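Local coordinates for protein type II restriction enzyme MspI (PDB 1SA3) that recognises the double-stranded DNA sequence 5'-CCGG-3' as a type II restriction endonuclease and cleaves it after the first C, at residues G242-A250 and K254-G262. Residues are numbered along the deposited sequence; the frame is centred on the assembly and turned at random.
Sequences GTGLNWTYA and KAKKMQFKG. With nucleotides of chain B; nucleotides of chain A.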
loop_
_atom_site.group_PDB
_atom_site.type_symbol
_atom_site.label_atom_id
_atom_site.label_comp_id
_atom_site.label_asym_id
_atom_site.label_seq_id
_atom_site.Cartn_x
_atom_site.Cartn_y
_atom_site.Cartn_z
ATOM N N GLY E 242 15.725 -6.573 8.960
ATOM C CA GLY E 242 15.037 -7.824 8.699
ATOM C C GLY E 242 13.594 -7.709 8.250
ATOM O O GLY E 242 13.008 -8.700 7.810
ATOM N N THR E 243 13.015 -6.511 8.351
ATOM C CA THR E 243 11.620 -6.314 7.949
ATOM C C THR E 243 11.445 -6.093 6.453
ATOM O O THR E 243 10.345 -6.260 5.934
ATOM C CB THR E 243 10.973 -5.094 8.635
ATOM O OG1 THR E 243 11.714 -3.918 8.295
ATOM C CG2 THR E 243 10.930 -5.269 10.136
ATOM N N GLY E 244 12.510 -5.700 5.763
ATOM C CA GLY E 244 12.395 -5.460 4.335
ATOM C C GLY E 244 11.790 -4.097 4.016
ATOM O O GLY E 244 11.615 -3.727 2.852
ATOM N N LEU E 245 11.446 -3.356 5.059
ATOM C CA LEU E 245 10.896 -2.018 4.889
ATOM C C LEU E 245 12.072 -1.067 5.062
ATOM O O LEU E 245 13.065 -1.419 5.704
ATOM C CB LEU E 245 9.849 -1.728 5.969
ATOM C CG LEU E 245 8.599 -2.610 5.964
ATOM C CD1 LEU E 245 7.707 -2.222 7.137
ATOM C CD2 LEU E 245 7.855 -2.440 4.644
ATOM N N ASN E 246 11.973 0.125 4.489
ATOM C CA ASN E 246 13.037 1.106 4.635
ATOM C C ASN E 246 12.637 2.036 5.769
ATOM O O ASN E 246 11.598 2.696 5.696
ATOM C CB ASN E 246 13.219 1.908 3.347
ATOM C CG ASN E 246 13.425 1.018 2.138
ATOM O OD1 ASN E 246 12.473 0.477 1.576
ATOM N ND2 ASN E 246 14.676 0.847 1.743
ATOM N N TRP E 247 13.450 2.064 6.824
ATOM C CA TRP E 247 13.189 2.912 7.985
ATOM C C TRP E 247 13.811 4.301 7.822
ATOM O O TRP E 247 15.008 4.425 7.568
ATOM C CB TRP E 247 13.785 2.280 9.253
ATOM C CG TRP E 247 13.153 0.993 9.704
ATOM C CD1 TRP E 247 12.573 0.042 8.926
ATOM C CD2 TRP E 247 13.114 0.493 11.052
ATOM N NE1 TRP E 247 12.175 -1.027 9.701
ATOM C CE2 TRP E 247 12.496 -0.774 11.010
ATOM C CE3 TRP E 247 13.549 0.997 12.286
ATOM C CZ2 TRP E 247 12.298 -1.551 12.158
ATOM C CZ3 TRP E 247 13.352 0.222 13.433
ATOM C CH2 TRP E 247 12.730 -1.039 13.354
ATOM N N THR E 248 13.012 5.348 7.980
ATOM C CA THR E 248 13.555 6.698 7.882
ATOM C C THR E 248 12.713 7.630 8.755
ATOM O O THR E 248 12.056 7.166 9.696
ATOM C CB THR E 248 13.622 7.172 6.400
ATOM O OG1 THR E 248 14.175 8.492 6.343
ATOM C CG2 THR E 248 12.249 7.152 5.761
ATOM N N TYR E 249 12.720 8.930 8.487
ATOM C CA TYR E 249 11.946 9.824 9.338
ATOM C C TYR E 249 10.885 10.650 8.629
ATOM O O TYR E 249 10.991 10.950 7.433
ATOM C CB TYR E 249 12.876 10.762 10.133
ATOM C CG TYR E 249 13.428 11.944 9.356
ATOM C CD1 TYR E 249 14.566 11.823 8.551
ATOM C CD2 TYR E 249 12.821 13.196 9.446
ATOM C CE1 TYR E 249 15.085 12.931 7.863
ATOM C CE2 TYR E 249 13.323 14.297 8.760
ATOM C CZ TYR E 249 14.450 14.163 7.977
ATOM O OH TYR E 249 14.925 15.273 7.316
ATOM N N ALA E 250 9.850 10.992 9.385
ATOM C CA ALA E 250 8.751 11.806 8.887
ATOM C C ALA E 250 9.188 13.239 9.144
ATOM O O ALA E 250 9.580 13.579 10.259
ATOM C CB ALA E 250 7.462 11.493 9.658
ATOM N N LYS E 254 6.913 18.654 14.299
ATOM C CA LYS E 254 7.964 19.073 15.210
ATOM C C LYS E 254 8.550 17.888 15.970
ATOM O O LYS E 254 9.753 17.825 16.191
ATOM C CB LYS E 254 7.415 20.115 16.193
ATOM N N ALA E 255 7.698 16.944 16.353
ATOM C CA ALA E 255 8.147 15.767 17.094
ATOM C C ALA E 255 8.932 14.783 16.238
ATOM O O ALA E 255 8.657 14.619 15.053
ATOM C CB ALA E 255 6.953 15.057 17.700
ATOM N N LYS E 256 9.921 14.138 16.843
ATOM C CA LYS E 256 10.701 13.130 16.140
ATOM C C LYS E 256 9.675 12.042 15.837
ATOM O O LYS E 256 8.891 11.671 16.709
ATOM C CB LYS E 256 11.799 12.584 17.046
ATOM C CG LYS E 256 12.812 13.626 17.464
ATOM C CD LYS E 256 13.558 14.186 16.261
ATOM C CE LYS E 256 14.646 15.150 16.707
ATOM N NZ LYS E 256 15.401 15.715 15.567
ATOM N N LYS E 257 9.664 11.540 14.609
ATOM C CA LYS E 257 8.676 10.536 14.241
ATOM C C LYS E 257 9.193 9.633 13.129
ATOM O O LYS E 257 9.911 10.071 12.229
ATOM C CB LYS E 257 7.388 11.248 13.821
ATOM C CG LYS E 257 6.187 10.344 13.553
ATOM C CD LYS E 257 4.942 11.178 13.271
ATOM C CE LYS E 257 3.720 10.309 12.988
ATOM N NZ LYS E 257 2.554 11.134 12.535
ATOM N N MET E 258 8.820 8.364 13.174
ATOM C CA MET E 258 9.294 7.428 12.163
ATOM C C MET E 258 8.444 7.362 10.891
ATOM O O MET E 258 7.239 7.600 10.920
ATOM C CB MET E 258 9.385 6.030 12.760
ATOM C CG MET E 258 10.180 5.971 14.049
ATOM S SD MET E 258 10.355 4.284 14.622
ATOM C CE MET E 258 11.807 3.790 13.664
ATOM N N GLN E 259 9.100 7.041 9.781
ATOM C CA GLN E 259 8.432 6.868 8.497
ATOM C C GLN E 259 8.961 5.578 7.901
ATOM O O GLN E 259 10.142 5.253 8.053
ATOM C CB GLN E 259 8.739 8.000 7.523
ATOM C CG GLN E 259 7.876 7.918 6.258
ATOM C CD GLN E 259 8.405 8.787 5.117
ATOM O OE1 GLN E 259 9.532 8.602 4.660
ATOM N NE2 GLN E 259 7.585 9.725 4.649
ATOM N N PHE E 260 8.084 4.837 7.236
ATOM C CA PHE E 260 8.481 3.593 6.600
ATOM C C PHE E 260 8.124 3.614 5.132
ATOM O O PHE E 260 7.037 4.054 4.754
ATOM C CB PHE E 260 7.799 2.398 7.274
ATOM C CG PHE E 260 8.104 2.294 8.731
ATOM C CD1 PHE E 260 7.294 2.930 9.668
ATOM C CD2 PHE E 260 9.249 1.633 9.162
ATOM C CE1 PHE E 260 7.631 2.911 11.026
ATOM C CE2 PHE E 260 9.591 1.610 10.514
ATOM C CZ PHE E 260 8.786 2.248 11.442
ATOM N N LYS E 261 9.062 3.161 4.306
ATOM C CA LYS E 261 8.839 3.084 2.875
ATOM C C LYS E 261 8.797 1.604 2.549
ATOM O O LYS E 261 9.498 0.806 3.176
ATOM C CB LYS E 261 9.961 3.783 2.101
ATOM C CG LYS E 261 10.120 5.274 2.453
ATOM C CD LYS E 261 10.932 6.013 1.397
ATOM C CE LYS E 261 11.294 7.430 1.826
ATOM N NZ LYS E 261 10.143 8.388 1.969
ATOM N N GLY E 262 7.965 1.240 1.581
ATOM C CA GLY E 262 7.828 -0.153 1.204
ATOM C C GLY E 262 7.111 -0.280 -0.131
ATOM O O GLY E 262 7.142 0.691 -0.914
ATOM O OXT GLY E 262 6.531 -1.349 -0.400
ATOM P P DC B 5 19.021 17.690 5.403
ATOM O OP1 DC B 5 19.943 18.768 4.957
ATOM O OP2 DC B 5 18.742 17.515 6.847
ATOM O "O5'" DC B 5 17.626 17.980 4.690
ATOM C "C5'" DC B 5 16.645 16.968 4.553
ATOM C "C4'" DC B 5 15.698 17.319 3.432
ATOM O "O4'" DC B 5 15.049 16.099 3.008
ATOM C "C3'" DC B 5 14.589 18.318 3.787
ATOM O "O3'" DC B 5 14.440 19.321 2.775
ATOM C "C2'" DC B 5 13.341 17.457 3.858
ATOM C "C1'" DC B 5 13.654 16.292 2.937
ATOM N N1 DC B 5 13.005 15.043 3.355
ATOM C C2 DC B 5 12.110 14.450 2.482
ATOM O O2 DC B 5 11.960 14.956 1.364
ATOM N N3 DC B 5 11.430 13.346 2.872
ATOM C C4 DC B 5 11.644 12.827 4.086
ATOM N N4 DC B 5 10.939 11.747 4.437
ATOM C C5 DC B 5 12.585 13.392 4.992
ATOM C C6 DC B 5 13.243 14.489 4.588
ATOM P P DC B 4 21.354 11.750 7.807
ATOM O OP1 DC B 4 22.599 12.456 8.207
ATOM O OP2 DC B 4 20.398 11.311 8.848
ATOM O "O5'" DC B 4 20.583 12.658 6.749
ATOM C "C5'" DC B 4 21.275 13.164 5.607
ATOM C "C4'" DC B 4 20.370 14.037 4.772
ATOM O "O4'" DC B 4 19.386 13.222 4.093
ATOM C "C3'" DC B 4 19.588 15.117 5.526
ATOM O "O3'" DC B 4 19.560 16.324 4.749
ATOM C "C2'" DC B 4 18.191 14.528 5.599
ATOM C "C1'" DC B 4 18.113 13.820 4.266
ATOM N N1 DC B 4 17.084 12.771 4.172
ATOM C C2 DC B 4 16.199 12.802 3.089
ATOM O O2 DC B 4 16.349 13.678 2.220
ATOM N N3 DC B 4 15.208 11.879 3.014
ATOM C C4 DC B 4 15.089 10.951 3.965
ATOM N N4 DC B 4 14.085 10.071 3.866
ATOM C C5 DC B 4 15.993 10.883 5.068
ATOM C C6 DC B 4 16.970 11.804 5.128
ATOM P P DG A 6 1.172 8.587 -3.282
ATOM O OP1 DG A 6 0.435 7.994 -4.430
ATOM O OP2 DG A 6 1.808 7.687 -2.278
ATOM O "O5'" DG A 6 2.291 9.587 -3.802
ATOM C "C5'" DG A 6 3.671 9.338 -3.566
ATOM C "C4'" DG A 6 4.476 10.558 -3.938
ATOM O "O4'" DG A 6 4.449 11.427 -2.776
ATOM C "C3'" DG A 6 5.949 10.242 -4.177
ATOM O "O3'" DG A 6 6.329 10.244 -5.541
ATOM C "C2'" DG A 6 6.713 11.334 -3.455
ATOM C "C1'" DG A 6 5.722 12.003 -2.520
ATOM N N9 DG A 6 6.143 11.618 -1.174
ATOM C C8 DG A 6 5.626 10.617 -0.382
ATOM N N7 DG A 6 6.329 10.409 0.706
ATOM C C5 DG A 6 7.347 11.354 0.644
ATOM C C6 DG A 6 8.429 11.609 1.543
ATOM O O6 DG A 6 8.714 11.021 2.596
ATOM N N1 DG A 6 9.227 12.663 1.098
ATOM C C2 DG A 6 9.019 13.377 -0.068
ATOM N N2 DG A 6 9.906 14.359 -0.338
ATOM N N3 DG A 6 8.019 13.144 -0.910
ATOM C C4 DG A 6 7.229 12.128 -0.495
HETATM O O HOH W 1 7.425 14.529 12.001
HETATM O O HOH W 2 10.881 13.137 12.722
#
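Phe260 turns its edge onto one face of the Trp247 indole in a T-shaped stack, the phenyl centroid 4.8 Å from that of the five-membered ring and the planes at 83°. Its CE2 does most of the touching, above CG and CD1. Met258 bends at its thioether (chi3 85°) to bring CE within 3.6 Å of Trp247 CE3, arriving obliquely. The indole NE1 donates to Thr243 OG1, which helps fix the ring's rotation, while Phe182, His154 and helix 165-175 pack around it.

The Tyr249 ring packs against the DNA: C5 of cytosine DC5 of chain B lies over one face, and C6 of DC4 of chain B meets its edge. The first torsion (79°) puts CG between backbone N and carbonyl carbon, while CB still touches Lys257 O.

Paired backbone bonds join Asn246 to Lys261 and Thr248 to Gln259; Ala250 N adds a nearly straight one to Lys257 O, 3.0 Å. On the face opposite Trp247, Thr248 and Gln259 run side by side, CG2 3.3 Å from OE1. Thr248 OG1 accepts from N4 of DC4 of chain B at 2.9 Å. Gln259 reaches out extended, and its NE2 donates to O6 of guanine DG6 of chain A, 2.7 Å away. Lys261 NZ donates to Gln259 OE1 at 2.8 Å, from above the carbonyl plane, probably steadying that amide; NZ also bonds Ser127 OG and a guanine O6. The Tyr249 carbonyl O accepts from N4 of DC5 of chain B at 3.1 Å.

This is a C-terminal antiparallel beta hairpin, extended by strand 127-131 into a three-stranded sheet: one face packs on helices, the other hydrogen-bonds cytosine and guanine bases through Thr248, Gln259 and Lys261, consistent with CCGG recognition.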